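Local coordinates for KLLA0F20702p (Kluyveromyces lactis, PDB 5Y5A), which is the Est1 subunit of yeast telomerase, which binds Cdc13 and so probably brings the enzyme to telomeres; this chain is its helical TPR-like part, at residues F275-D281 against I325-W330; I272-T276 against M374-I378; S293-K298 against F315-P319; H444-C450 against F544-C550. The contacts are given in a common frame with arbitrary orientation. Residue numbers count along the deposited sequence, not the author numbering.

Contact 1 (F275-D281 against I325-W330)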
loop_
_atom_site.group_PDB
_atom_site.type_symbol
_atom_site.label_atom_id
_atom_site.label_comp_id
_atom_site.label_asym_id
_atom_site.label_seq_id
_atom_site.Cartn_x
_atom_site.Cartn_y
_atom_site.Cartn_z
ATOM N N PHE A 275 6.812 9.869 4.702
ATOM C CA PHE A 275 7.976 9.208 4.112
ATOM C C PHE A 275 9.272 9.967 4.428
ATOM O O PHE A 275 10.286 9.377 4.806
ATOM C CB PHE A 275 7.787 9.100 2.596
ATOM C CG PHE A 275 8.864 8.331 1.887
ATOM C CD1 PHE A 275 8.832 6.939 1.844
ATOM C CD2 PHE A 275 9.883 8.994 1.217
ATOM C CE1 PHE A 275 9.810 6.219 1.159
ATOM C CE2 PHE A 275 10.867 8.279 0.526
ATOM C CZ PHE A 275 10.826 6.888 0.502
ATOM N N THR A 276 9.217 11.285 4.275
ATOM C CA THR A 276 10.374 12.153 4.480
ATOM C C THR A 276 10.734 12.265 5.963
ATOM O O THR A 276 11.909 12.309 6.326
ATOM C CB THR A 276 10.101 13.550 3.901
ATOM O OG1 THR A 276 9.751 13.410 2.522
ATOM C CG2 THR A 276 11.322 14.450 4.015
ATOM N N ASN A 277 9.713 12.291 6.811
ATOM C CA ASN A 277 9.909 12.363 8.249
ATOM C C ASN A 277 10.640 11.110 8.730
ATOM O O ASN A 277 11.436 11.163 9.665
ATOM C CB ASN A 277 8.564 12.525 8.962
ATOM C CG ASN A 277 8.709 12.860 10.445
ATOM O OD1 ASN A 277 8.674 11.975 11.300
ATOM N ND2 ASN A 277 8.855 14.152 10.753
ATOM N N LEU A 278 10.387 9.996 8.049
ATOM C CA LEU A 278 10.994 8.713 8.386
ATOM C C LEU A 278 12.404 8.530 7.818
ATOM O O LEU A 278 13.288 7.998 8.494
ATOM C CB LEU A 278 10.096 7.570 7.898
ATOM C CG LEU A 278 10.596 6.133 8.088
ATOM C CD1 LEU A 278 10.918 5.837 9.550
ATOM C CD2 LEU A 278 9.565 5.141 7.562
ATOM N N LEU A 279 12.617 8.961 6.579
ATOM C CA LEU A 279 13.852 8.608 5.881
ATOM C C LEU A 279 14.720 9.783 5.475
ATOM O O LEU A 279 15.863 9.584 5.073
ATOM C CB LEU A 279 13.532 7.801 4.614
ATOM C CG LEU A 279 12.857 6.452 4.827
ATOM C CD1 LEU A 279 12.463 5.842 3.484
ATOM C CD2 LEU A 279 13.784 5.525 5.606
ATOM N N GLY A 280 14.188 11.000 5.558
ATOM C CA GLY A 280 14.885 12.128 4.974
ATOM C C GLY A 280 15.178 13.308 5.872
ATOM O O GLY A 280 16.074 14.100 5.586
ATOM N N ASP A 281 14.419 13.421 6.952
ATOM C CA ASP A 281 14.555 14.506 7.908
ATOM C C ASP A 281 15.420 14.106 9.116
ATOM O O ASP A 281 14.983 13.318 9.956
ATOM C CB ASP A 281 13.163 14.937 8.374
ATOM C CG ASP A 281 13.177 16.226 9.167
ATOM O OD1 ASP A 281 14.271 16.707 9.536
ATOM O OD2 ASP A 281 12.073 16.747 9.436
ATOM N N ILE A 325 17.583 8.550 -2.117
ATOM C CA ILE A 325 16.651 9.672 -2.157
ATOM C C ILE A 325 17.169 10.870 -1.354
ATOM O O ILE A 325 17.124 11.999 -1.827
ATOM C CB ILE A 325 15.261 9.262 -1.641
ATOM C CG1 ILE A 325 14.747 8.061 -2.449
ATOM C CG2 ILE A 325 14.286 10.428 -1.740
ATOM C CD1 ILE A 325 13.261 7.765 -2.246
ATOM N N PHE A 326 17.678 10.610 -0.155
ATOM C CA PHE A 326 18.150 11.665 0.737
ATOM C C PHE A 326 19.630 11.493 1.086
ATOM O O PHE A 326 19.962 11.214 2.242
ATOM C CB PHE A 326 17.321 11.674 2.030
ATOM C CG PHE A 326 15.831 11.741 1.806
ATOM C CD1 PHE A 326 15.209 12.955 1.512
ATOM C CD2 PHE A 326 15.047 10.602 1.915
ATOM C CE1 PHE A 326 13.838 13.030 1.314
ATOM C CE2 PHE A 326 13.674 10.673 1.724
ATOM C CZ PHE A 326 13.068 11.893 1.421
ATOM N N PRO A 327 20.525 11.664 0.098
ATOM C CA PRO A 327 21.946 11.342 0.298
ATOM C C PRO A 327 22.598 12.077 1.472
ATOM O O PRO A 327 23.387 11.469 2.202
ATOM C CB PRO A 327 22.593 11.766 -1.030
ATOM C CG PRO A 327 21.651 12.770 -1.617
ATOM C CD PRO A 327 20.283 12.262 -1.227
ATOM N N GLN A 328 22.262 13.349 1.666
ATOM C CA GLN A 328 22.887 14.149 2.711
ATOM C C GLN A 328 22.502 13.659 4.098
ATOM O O GLN A 328 23.343 13.588 4.991
ATOM C CB GLN A 328 22.510 15.622 2.558
ATOM C CG GLN A 328 23.090 16.247 1.315
ATOM C CD GLN A 328 24.587 16.055 1.244
ATOM O OE1 GLN A 328 25.312 16.429 2.167
ATOM N NE2 GLN A 328 25.058 15.451 0.157
ATOM N N THR A 329 21.226 13.330 4.269
ATOM C CA THR A 329 20.738 12.813 5.536
ATOM C C THR A 329 21.467 11.520 5.906
ATOM O O THR A 329 21.769 11.293 7.067
ATOM C CB THR A 329 19.221 12.560 5.493
ATOM O OG1 THR A 329 18.540 13.780 5.158
ATOM C CG2 THR A 329 18.712 12.048 6.840
ATOM N N TRP A 330 21.780 10.689 4.918
ATOM C CA TRP A 330 22.389 9.393 5.213
ATOM C C TRP A 330 23.915 9.381 5.100
ATOM O O TRP A 330 24.538 8.322 5.147
ATOM C CB TRP A 330 21.774 8.316 4.322
ATOM C CG TRP A 330 20.401 7.934 4.807
ATOM C CD1 TRP A 330 19.212 8.441 4.375
ATOM C CD2 TRP A 330 20.082 6.999 5.852
ATOM N NE1 TRP A 330 18.172 7.867 5.064
ATOM C CE2 TRP A 330 18.678 6.979 5.979
ATOM C CE3 TRP A 330 20.845 6.174 6.683
ATOM C CZ2 TRP A 330 18.020 6.169 6.909
ATOM C CZ3 TRP A 330 20.189 5.367 7.606
ATOM C CH2 TRP A 330 18.790 5.371 7.708
#
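The F326 ring is the main bump here, and it lies in a hollow at the C-terminal end of helix 271-279, in the helical, TPR-clan region of Est1. G280, the first residue to leave that helix, forms the floor. Its CA sits over one face of the F326 ring, 3.4 Å from the centroid, a CH-pi contact. A CB on residue 280 would clash with F326 CE1, so the missing side chain is what lets the ring come so close. F275, T276 and L279 line the rest of the hollow. F275 CE2 is 3.9 Å from F326 CE2 and 3.7 Å from I325 CD1. M374 and I378 of helix 339-379 also pack on F275. Beyond the ring, W330 NE1 donates to L279 O (2.9 Å) and T329 OG1 donates to G280 O (2.5 Å). Two carbonyls at the helix end thus gain side-chain donors, so the loop after helix 318-325 is held by both apolar fit and directed hydrogen bonds.

Contact 2 (I272-T276 against M374-I378)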
loop_
_atom_site.group_PDB
_atom_site.type_symbol
_atom_site.label_atom_id
_atom_site.label_comp_id
_atom_site.label_asym_id
_atom_site.label_seq_id
_atom_site.Cartn_x
_atom_site.Cartn_y
_atom_site.Cartn_z
ATOM N N ILE A 272 4.133 11.886 1.181
ATOM C CA ILE A 272 5.536 12.258 1.099
ATOM C C ILE A 272 6.083 12.922 2.388
ATOM O O ILE A 272 7.216 12.634 2.779
ATOM C CB ILE A 272 5.767 13.174 -0.130
ATOM C CG1 ILE A 272 5.683 12.350 -1.417
ATOM C CG2 ILE A 272 7.114 13.881 -0.063
ATOM C CD1 ILE A 272 5.606 13.209 -2.656
ATOM N N PRO A 273 5.300 13.810 3.047
ATOM C CA PRO A 273 5.807 14.321 4.331
ATOM C C PRO A 273 6.151 13.222 5.341
ATOM O O PRO A 273 7.191 13.306 5.989
ATOM C CB PRO A 273 4.651 15.183 4.846
ATOM C CG PRO A 273 3.987 15.687 3.597
ATOM C CD PRO A 273 4.130 14.582 2.576
ATOM N N ASN A 274 5.310 12.205 5.463
ATOM C CA ASN A 274 5.596 11.117 6.398
ATOM C C ASN A 274 6.777 10.245 5.976
ATOM O O ASN A 274 7.636 9.915 6.803
ATOM C CB ASN A 274 4.354 10.253 6.600
ATOM C CG ASN A 274 3.420 10.829 7.642
ATOM O OD1 ASN A 274 3.598 10.605 8.838
ATOM N ND2 ASN A 274 2.428 11.588 7.195
ATOM N N PHE A 275 6.812 9.869 4.702
ATOM C CA PHE A 275 7.976 9.208 4.112
ATOM C C PHE A 275 9.272 9.967 4.428
ATOM O O PHE A 275 10.286 9.377 4.806
ATOM C CB PHE A 275 7.787 9.100 2.596
ATOM C CG PHE A 275 8.864 8.331 1.887
ATOM C CD1 PHE A 275 8.832 6.939 1.844
ATOM C CD2 PHE A 275 9.883 8.994 1.217
ATOM C CE1 PHE A 275 9.810 6.219 1.159
ATOM C CE2 PHE A 275 10.867 8.279 0.526
ATOM C CZ PHE A 275 10.826 6.888 0.502
ATOM N N THR A 276 9.217 11.285 4.275
ATOM C CA THR A 276 10.374 12.153 4.480
ATOM C C THR A 276 10.734 12.265 5.963
ATOM O O THR A 276 11.909 12.309 6.326
ATOM C CB THR A 276 10.101 13.550 3.901
ATOM O OG1 THR A 276 9.751 13.410 2.522
ATOM C CG2 THR A 276 11.322 14.450 4.015
ATOM N N MET A 374 9.111 7.774 -5.769
ATOM C CA MET A 374 9.284 8.698 -4.645
ATOM C C MET A 374 10.477 9.612 -4.951
ATOM O O MET A 374 10.392 10.832 -4.816
ATOM C CB MET A 374 9.505 7.948 -3.327
ATOM C CG MET A 374 8.337 7.050 -2.904
ATOM S SD MET A 374 6.780 7.951 -2.688
ATOM C CE MET A 374 7.082 8.775 -1.122
ATOM N N TYR A 375 11.583 8.996 -5.368
ATOM C CA TYR A 375 12.787 9.719 -5.761
ATOM C C TYR A 375 12.483 10.833 -6.772
ATOM O O TYR A 375 12.977 11.953 -6.632
ATOM C CB TYR A 375 13.830 8.746 -6.354
ATOM C CG TYR A 375 15.158 9.387 -6.743
ATOM C CD1 TYR A 375 15.263 10.188 -7.872
ATOM C CD2 TYR A 375 16.307 9.179 -5.982
ATOM C CE1 TYR A 375 16.454 10.779 -8.229
ATOM C CE2 TYR A 375 17.514 9.769 -6.337
ATOM C CZ TYR A 375 17.576 10.564 -7.467
ATOM O OH TYR A 375 18.755 11.154 -7.841
ATOM N N GLN A 376 11.692 10.527 -7.796
ATOM C CA GLN A 376 11.440 11.510 -8.853
ATOM C C GLN A 376 10.546 12.628 -8.366
ATOM O O GLN A 376 10.719 13.773 -8.767
ATOM C CB GLN A 376 10.827 10.838 -10.086
ATOM C CG GLN A 376 11.732 9.780 -10.720
ATOM C CD GLN A 376 11.209 9.304 -12.055
ATOM O OE1 GLN A 376 11.933 9.303 -13.052
ATOM N NE2 GLN A 376 9.937 8.911 -12.088
ATOM N N MET A 377 9.590 12.313 -7.500
ATOM C CA MET A 377 8.731 13.362 -6.960
ATOM C C MET A 377 9.492 14.234 -5.974
ATOM O O MET A 377 9.279 15.436 -5.919
ATOM C CB MET A 377 7.496 12.780 -6.285
ATOM C CG MET A 377 6.515 12.134 -7.242
ATOM S SD MET A 377 5.165 11.391 -6.317
ATOM C CE MET A 377 4.198 12.841 -5.926
ATOM N N ILE A 378 10.392 13.627 -5.208
ATOM C CA ILE A 378 11.087 14.355 -4.148
ATOM C C ILE A 378 12.249 15.183 -4.700
ATOM O O ILE A 378 12.438 16.334 -4.303
ATOM C CB ILE A 378 11.588 13.377 -3.049
ATOM C CG1 ILE A 378 10.397 12.880 -2.217
ATOM C CG2 ILE A 378 12.623 14.046 -2.156
ATOM C CD1 ILE A 378 10.707 11.690 -1.319
#
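This is a helix-helix crossing in the alpha-helical, TPR-like part of Est1. The short segments 272-276 and 374-378 cross at -103°, and their axes come within 11.8 Å. The near-perpendicular helices stand far enough apart that long side chains must bridge the gap. No hydrogen bond spans it. M374 takes an all-m conformation, which folds its chain so that the methyl CE lies over one face of the F275 ring, 3.8 Å from the centroid. F275 is t at chi1 and points its CA-to-CB bond toward helix 339-379. M374 SD lies 5.0 Å from the same centroid, a Met-aromatic contact. The same methyl also meets I272, with CE 3.9 Å from I272 CG1. I272 and I378 are both m,t and reach toward each other, CG2 of I272 lying 4.1 Å from CG1 of I378. M377 is more extended, with chi2 t, and its CE reaches I272 CD1 at 3.6 Å. I325 packs on F275, M374 and I378, and F326 on F275, T276 and I378. T276 turns its hydroxyl back on its own helix: in the m rotamer, T276 OG1 donates to I272 O at 2.7 Å.

Contact 3 (S293-K298 against F315-P319)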
loop_
_atom_site.group_PDB
_atom_site.type_symbol
_atom_site.label_atom_id
_atom_site.label_comp_id
_atom_site.label_asym_id
_atom_site.label_seq_id
_atom_site.Cartn_x
_atom_site.Cartn_y
_atom_site.Cartn_z
ATOM N N SER A 293 16.091 1.834 16.168
ATOM C CA SER A 293 15.813 0.477 15.727
ATOM C C SER A 293 17.042 -0.147 15.084
ATOM O O SER A 293 17.376 -1.300 15.352
ATOM C CB SER A 293 14.648 0.456 14.734
ATOM O OG SER A 293 13.419 0.657 15.395
ATOM N N LEU A 294 17.709 0.620 14.229
ATOM C CA LEU A 294 18.922 0.143 13.600
ATOM C C LEU A 294 19.987 -0.145 14.673
ATOM O O LEU A 294 20.770 -1.081 14.521
ATOM C CB LEU A 294 19.416 1.150 12.554
ATOM C CG LEU A 294 18.457 1.325 11.368
ATOM C CD1 LEU A 294 18.852 2.491 10.471
ATOM C CD2 LEU A 294 18.346 0.037 10.539
ATOM N N ASP A 295 19.989 0.629 15.762
ATOM C CA ASP A 295 20.872 0.355 16.905
ATOM C C ASP A 295 20.566 -1.009 17.526
ATOM O O ASP A 295 21.478 -1.804 17.801
ATOM C CB ASP A 295 20.742 1.420 18.009
ATOM C CG ASP A 295 21.302 2.773 17.613
ATOM O OD1 ASP A 295 21.944 2.887 16.552
ATOM O OD2 ASP A 295 21.110 3.730 18.392
ATOM N N ASP A 296 19.281 -1.254 17.781
ATOM C CA ASP A 296 18.851 -2.498 18.412
ATOM C C ASP A 296 19.192 -3.683 17.513
ATOM O O ASP A 296 19.614 -4.726 17.987
ATOM C CB ASP A 296 17.349 -2.480 18.705
ATOM C CG ASP A 296 16.931 -1.314 19.590
ATOM O OD1 ASP A 296 17.740 -0.859 20.430
ATOM O OD2 ASP A 296 15.777 -0.858 19.447
ATOM N N LEU A 297 19.013 -3.516 16.208
ATOM C CA LEU A 297 19.312 -4.600 15.290
ATOM C C LEU A 297 20.812 -4.864 15.234
ATOM O O LEU A 297 21.233 -6.018 15.210
ATOM C CB LEU A 297 18.767 -4.300 13.900
ATOM C CG LEU A 297 17.254 -4.487 13.779
ATOM C CD1 LEU A 297 16.789 -4.062 12.409
ATOM C CD2 LEU A 297 16.872 -5.936 14.046
ATOM N N LYS A 298 21.613 -3.801 15.237
ATOM C CA LYS A 298 23.064 -3.953 15.175
ATOM C C LYS A 298 23.580 -4.921 16.238
ATOM O O LYS A 298 24.408 -5.781 15.950
ATOM C CB LYS A 298 23.771 -2.604 15.329
ATOM C CG LYS A 298 25.290 -2.749 15.350
ATOM C CD LYS A 298 26.010 -1.422 15.428
ATOM C CE LYS A 298 27.514 -1.650 15.481
ATOM N NZ LYS A 298 28.260 -0.437 15.921
ATOM N N PHE A 315 14.043 -3.906 7.709
ATOM C CA PHE A 315 14.724 -2.666 8.043
ATOM C C PHE A 315 15.923 -2.306 7.179
ATOM O O PHE A 315 16.135 -1.134 6.899
ATOM C CB PHE A 315 15.170 -2.707 9.502
ATOM C CG PHE A 315 14.074 -2.406 10.468
ATOM C CD1 PHE A 315 13.167 -3.385 10.840
ATOM C CD2 PHE A 315 13.935 -1.136 10.997
ATOM C CE1 PHE A 315 12.151 -3.105 11.729
ATOM C CE2 PHE A 315 12.921 -0.852 11.889
ATOM C CZ PHE A 315 12.029 -1.838 12.258
ATOM N N TYR A 316 16.720 -3.286 6.773
ATOM C CA TYR A 316 18.017 -2.962 6.193
ATOM C C TYR A 316 17.908 -2.434 4.776
ATOM O O TYR A 316 18.880 -1.922 4.235
ATOM C CB TYR A 316 18.962 -4.170 6.240
ATOM C CG TYR A 316 19.627 -4.332 7.595
ATOM C CD1 TYR A 316 19.060 -3.771 8.725
ATOM C CD2 TYR A 316 20.829 -5.022 7.742
ATOM C CE1 TYR A 316 19.640 -3.901 9.961
ATOM C CE2 TYR A 316 21.431 -5.156 8.999
ATOM C CZ TYR A 316 20.822 -4.588 10.101
ATOM O OH TYR A 316 21.378 -4.697 11.365
ATOM N N ILE A 317 16.728 -2.528 4.172
ATOM C CA ILE A 317 16.554 -1.933 2.861
ATOM C C ILE A 317 16.307 -0.427 3.007
ATOM O O ILE A 317 16.471 0.329 2.058
ATOM C CB ILE A 317 15.386 -2.591 2.070
ATOM C CG1 ILE A 317 15.493 -2.262 0.575
ATOM C CG2 ILE A 317 14.034 -2.185 2.653
ATOM C CD1 ILE A 317 14.336 -2.794 -0.274
ATOM N N LEU A 318 15.897 -0.005 4.180
ATOM C CA LEU A 318 15.579 1.374 4.424
ATOM C C LEU A 318 16.725 2.330 4.261
ATOM O O LEU A 318 16.592 3.288 3.561
ATOM C CB LEU A 318 14.866 1.539 5.739
ATOM C CG LEU A 318 13.558 0.787 5.822
ATOM C CD1 LEU A 318 12.921 0.941 7.168
ATOM C CD2 LEU A 318 12.598 1.232 4.757
ATOM N N PRO A 319 17.858 2.081 4.881
ATOM C CA PRO A 319 18.982 3.001 4.654
ATOM C C PRO A 319 19.483 3.034 3.211
ATOM O O PRO A 319 20.087 4.027 2.810
ATOM C CB PRO A 319 20.076 2.452 5.576
ATOM C CG PRO A 319 19.337 1.749 6.649
ATOM C CD PRO A 319 18.171 1.110 5.944
HETATM O O HOH W 1 21.691 -2.090 12.442
#
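L297 overlaps both aromatic residues of the facing turn. Its CD1 lies 3.6 Å from F315 CB and 3.8 Å from Y316 CE1. L294, one helical turn earlier, packs beside it, with CD2 4.2 Å from Y316 CE1 and CD1 3.9 Å from P319 CG. S293 adds its CB, 3.6 Å from F315 CE2. A type I beta turn from F315 to L318, closed by L318 N to F315 O at 3.0 Å, presents F315 and Y316 to the helix. No direct hydrogen bond joins the segments. One water does: it donates to L294 O at 2.5 Å and to Y316 OH at 2.8 Å. Y316 OH also hydrogen-bonds to E301, so this phenol is satisfied in a largely apolar contact. This helix-to-turn packing lies within the DNA/RNA-binding family region. It joins the last turns of helix 285-298 to the link between helices 306-315 and 318-325. F251 of helix 251-263 packs on S293 and F315, and F342 of helix 339-379 meets Y316 edge-to-face and touches P319.

Contact 4 (H444-C450 against F544-C550)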
loop_
_atom_site.group_PDB
_atom_site.type_symbol
_atom_site.label_atom_id
_atom_site.label_comp_id
_atom_site.label_asym_id
_atom_site.label_seq_id
_atom_site.Cartn_x
_atom_site.Cartn_y
_atom_site.Cartn_z
ATOM N N HIS A 444 16.351 -3.009 -20.954
ATOM C CA HIS A 444 16.778 -3.523 -22.261
ATOM C C HIS A 444 18.288 -3.485 -22.452
ATOM O O HIS A 444 18.854 -4.263 -23.227
ATOM C CB HIS A 444 16.116 -2.713 -23.369
ATOM C CG HIS A 444 14.839 -3.298 -23.877
ATOM N ND1 HIS A 444 13.954 -2.586 -24.656
ATOM C CD2 HIS A 444 14.312 -4.542 -23.750
ATOM C CE1 HIS A 444 12.928 -3.357 -24.977
ATOM N NE2 HIS A 444 13.126 -4.550 -24.437
ATOM N N ARG A 445 18.940 -2.566 -21.748
ATOM C CA ARG A 445 20.381 -2.396 -21.869
ATOM C C ARG A 445 21.156 -2.953 -20.668
ATOM O O ARG A 445 22.379 -2.857 -20.618
ATOM C CB ARG A 445 20.696 -0.915 -22.085
ATOM C CG ARG A 445 20.349 -0.448 -23.495
ATOM C CD ARG A 445 20.080 1.052 -23.586
ATOM N NE ARG A 445 19.592 1.392 -24.919
ATOM C CZ ARG A 445 18.342 1.193 -25.330
ATOM N NH1 ARG A 445 17.444 0.667 -24.502
ATOM N NH2 ARG A 445 17.986 1.524 -26.566
ATOM N N SER A 446 20.441 -3.555 -19.719
ATOM C CA SER A 446 21.061 -4.166 -18.543
ATOM C C SER A 446 21.455 -5.622 -18.812
ATOM O O SER A 446 20.588 -6.482 -18.952
ATOM C CB SER A 446 20.106 -4.097 -17.350
ATOM O OG SER A 446 20.679 -4.680 -16.194
ATOM N N THR A 447 22.755 -5.901 -18.889
ATOM C CA THR A 447 23.212 -7.246 -19.232
ATOM C C THR A 447 22.867 -8.243 -18.128
ATOM O O THR A 447 22.412 -9.351 -18.414
ATOM C CB THR A 447 24.741 -7.300 -19.510
ATOM O OG1 THR A 447 25.459 -6.732 -18.409
ATOM C CG2 THR A 447 25.090 -6.544 -20.791
ATOM N N SER A 448 23.062 -7.844 -16.874
ATOM C CA SER A 448 22.753 -8.728 -15.757
ATOM C C SER A 448 21.262 -9.052 -15.722
ATOM O O SER A 448 20.888 -10.202 -15.550
ATOM C CB SER A 448 23.187 -8.106 -14.432
ATOM O OG SER A 448 22.477 -6.911 -14.188
ATOM N N PHE A 449 20.415 -8.045 -15.912
ATOM C CA PHE A 449 18.974 -8.275 -15.849
ATOM C C PHE A 449 18.486 -9.109 -17.036
ATOM O O PHE A 449 17.713 -10.046 -16.862
ATOM C CB PHE A 449 18.189 -6.951 -15.768
ATOM C CG PHE A 449 16.700 -7.158 -15.712
ATOM C CD1 PHE A 449 16.096 -7.600 -14.545
ATOM C CD2 PHE A 449 15.911 -6.980 -16.841
ATOM C CE1 PHE A 449 14.725 -7.838 -14.497
ATOM C CE2 PHE A 449 14.540 -7.214 -16.798
ATOM C CZ PHE A 449 13.949 -7.646 -15.626
ATOM N N CYS A 450 18.948 -8.783 -18.238
ATOM C CA CYS A 450 18.601 -9.578 -19.420
ATOM C C CYS A 450 19.082 -11.011 -19.303
ATOM O O CYS A 450 18.360 -11.940 -19.663
ATOM C CB CYS A 450 19.171 -8.941 -20.690
ATOM S SG CYS A 450 18.296 -7.435 -21.135
ATOM N N PHE A 544 9.436 -8.699 -23.951
ATOM C CA PHE A 544 10.530 -7.884 -23.442
ATOM C C PHE A 544 11.836 -8.153 -24.171
ATOM O O PHE A 544 12.577 -7.229 -24.507
ATOM C CB PHE A 544 10.745 -8.129 -21.957
ATOM C CG PHE A 544 11.998 -7.502 -21.425
ATOM C CD1 PHE A 544 12.053 -6.139 -21.175
ATOM C CD2 PHE A 544 13.128 -8.268 -21.189
ATOM C CE1 PHE A 544 13.208 -5.552 -20.697
ATOM C CE2 PHE A 544 14.286 -7.687 -20.707
ATOM C CZ PHE A 544 14.327 -6.323 -20.460
ATOM N N LEU A 545 12.118 -9.429 -24.388
ATOM C CA LEU A 545 13.396 -9.851 -24.933
ATOM C C LEU A 545 13.494 -9.529 -26.408
ATOM O O LEU A 545 14.593 -9.441 -26.959
ATOM C CB LEU A 545 13.598 -11.349 -24.700
ATOM C CG LEU A 545 13.942 -11.698 -23.249
ATOM C CD1 LEU A 545 13.957 -13.204 -23.026
ATOM C CD2 LEU A 545 15.283 -11.082 -22.849
ATOM N N GLU A 546 12.338 -9.339 -27.036
ATOM C CA GLU A 546 12.276 -9.056 -28.462
ATOM C C GLU A 546 13.232 -7.932 -28.859
ATOM O O GLU A 546 13.928 -8.038 -29.859
ATOM C CB GLU A 546 10.849 -8.700 -28.879
ATOM C CG GLU A 546 10.619 -8.781 -30.381
ATOM C CD GLU A 546 9.532 -7.838 -30.877
ATOM O OE1 GLU A 546 9.059 -6.994 -30.084
ATOM O OE2 GLU A 546 9.152 -7.942 -32.066
ATOM N N LYS A 547 13.296 -6.872 -28.059
ATOM C CA LYS A 547 14.136 -5.735 -28.414
ATOM C C LYS A 547 15.220 -5.425 -27.381
ATOM O O LYS A 547 15.590 -4.265 -27.201
ATOM C CB LYS A 547 13.257 -4.500 -28.638
ATOM C CG LYS A 547 12.313 -4.647 -29.826
ATOM C CD LYS A 547 11.343 -3.482 -29.943
ATOM C CE LYS A 547 10.559 -3.563 -31.251
ATOM N NZ LYS A 547 9.629 -2.413 -31.435
ATOM N N ASN A 548 15.731 -6.453 -26.706
ATOM C CA ASN A 548 16.826 -6.251 -25.762
ATOM C C ASN A 548 18.077 -5.848 -26.538
ATOM O O ASN A 548 18.198 -6.159 -27.718
ATOM C CB ASN A 548 17.082 -7.511 -24.909
ATOM C CG ASN A 548 17.855 -8.594 -25.659
ATOM O OD1 ASN A 548 19.088 -8.611 -25.650
ATOM N ND2 ASN A 548 17.132 -9.509 -26.301
ATOM N N CYS A 549 18.997 -5.150 -25.879
ATOM C CA CYS A 549 20.183 -4.628 -26.543
ATOM C C CYS A 549 21.435 -5.350 -26.074
ATOM O O CYS A 549 22.546 -4.840 -26.215
ATOM C CB CYS A 549 20.323 -3.121 -26.284
ATOM S SG CYS A 549 18.837 -2.128 -26.640
ATOM N N CYS A 550 21.258 -6.540 -25.515
ATOM C CA CYS A 550 22.375 -7.267 -24.926
ATOM C C CYS A 550 22.667 -8.570 -25.656
ATOM O O CYS A 550 23.323 -9.456 -25.108
ATOM C CB CYS A 550 22.097 -7.552 -23.450
ATOM S SG CYS A 550 21.832 -6.063 -22.452
#
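H444 makes the two hydrogen bonds that cross this contact. Its NE2 donates to F544 O at 2.7 Å, and its backbone O accepts from C549 N at 2.8 Å. The imidazole also forms an offset stack with F544, centroids 4.8 Å apart. The edge of F449 points toward the face of F544, completing a three-ring aromatic cluster. N548 OD1 accepts from C550 N at 3.0 Å, an Asx turn, and N548 ND2 donates to L545 O at 2.6 Å, besides reaching F552 O. S446 is the N-cap of helix 447-462, its OG accepting weakly from F449 N at 3.4 Å. The contact sets the end of helix 526-546 against the junction of helices 437-444 and 447-462. C550 SG lies 3.7 Å from T447 CG2 and 4.0 Å from C450 SG. R445 NH1 is satisfied by K441 O. K547 NZ forms a salt bridge with an acidic side chain of the bound peptide, presumably from Cdc13, so the contact lies at the probable Cdc13-binding surface.

How the contacts relate
Contacts 1, 2 and 3 form a connected group. Contacts 1 and 2 share F275 and T276, and their centres are 9 Å apart. I378 CD1 of contact 2 is 3.6 Å from F326 CZ of contact 1. Contact 3 lies on another side of contact 1, with centres 14 Å apart, and W330 CZ3 is 3.6 Å from P319 CB. Contacts 2 and 3 do not touch; their nearest atoms are about 7 Å apart, with contact 1 joining them. In sequence, contact 3 is nested inside the loops closed by the other two. Contact 4 stands apart, its centre 30 to 34 Å from theirs, and it lies within reach of the bound peptide, probably of Cdc13.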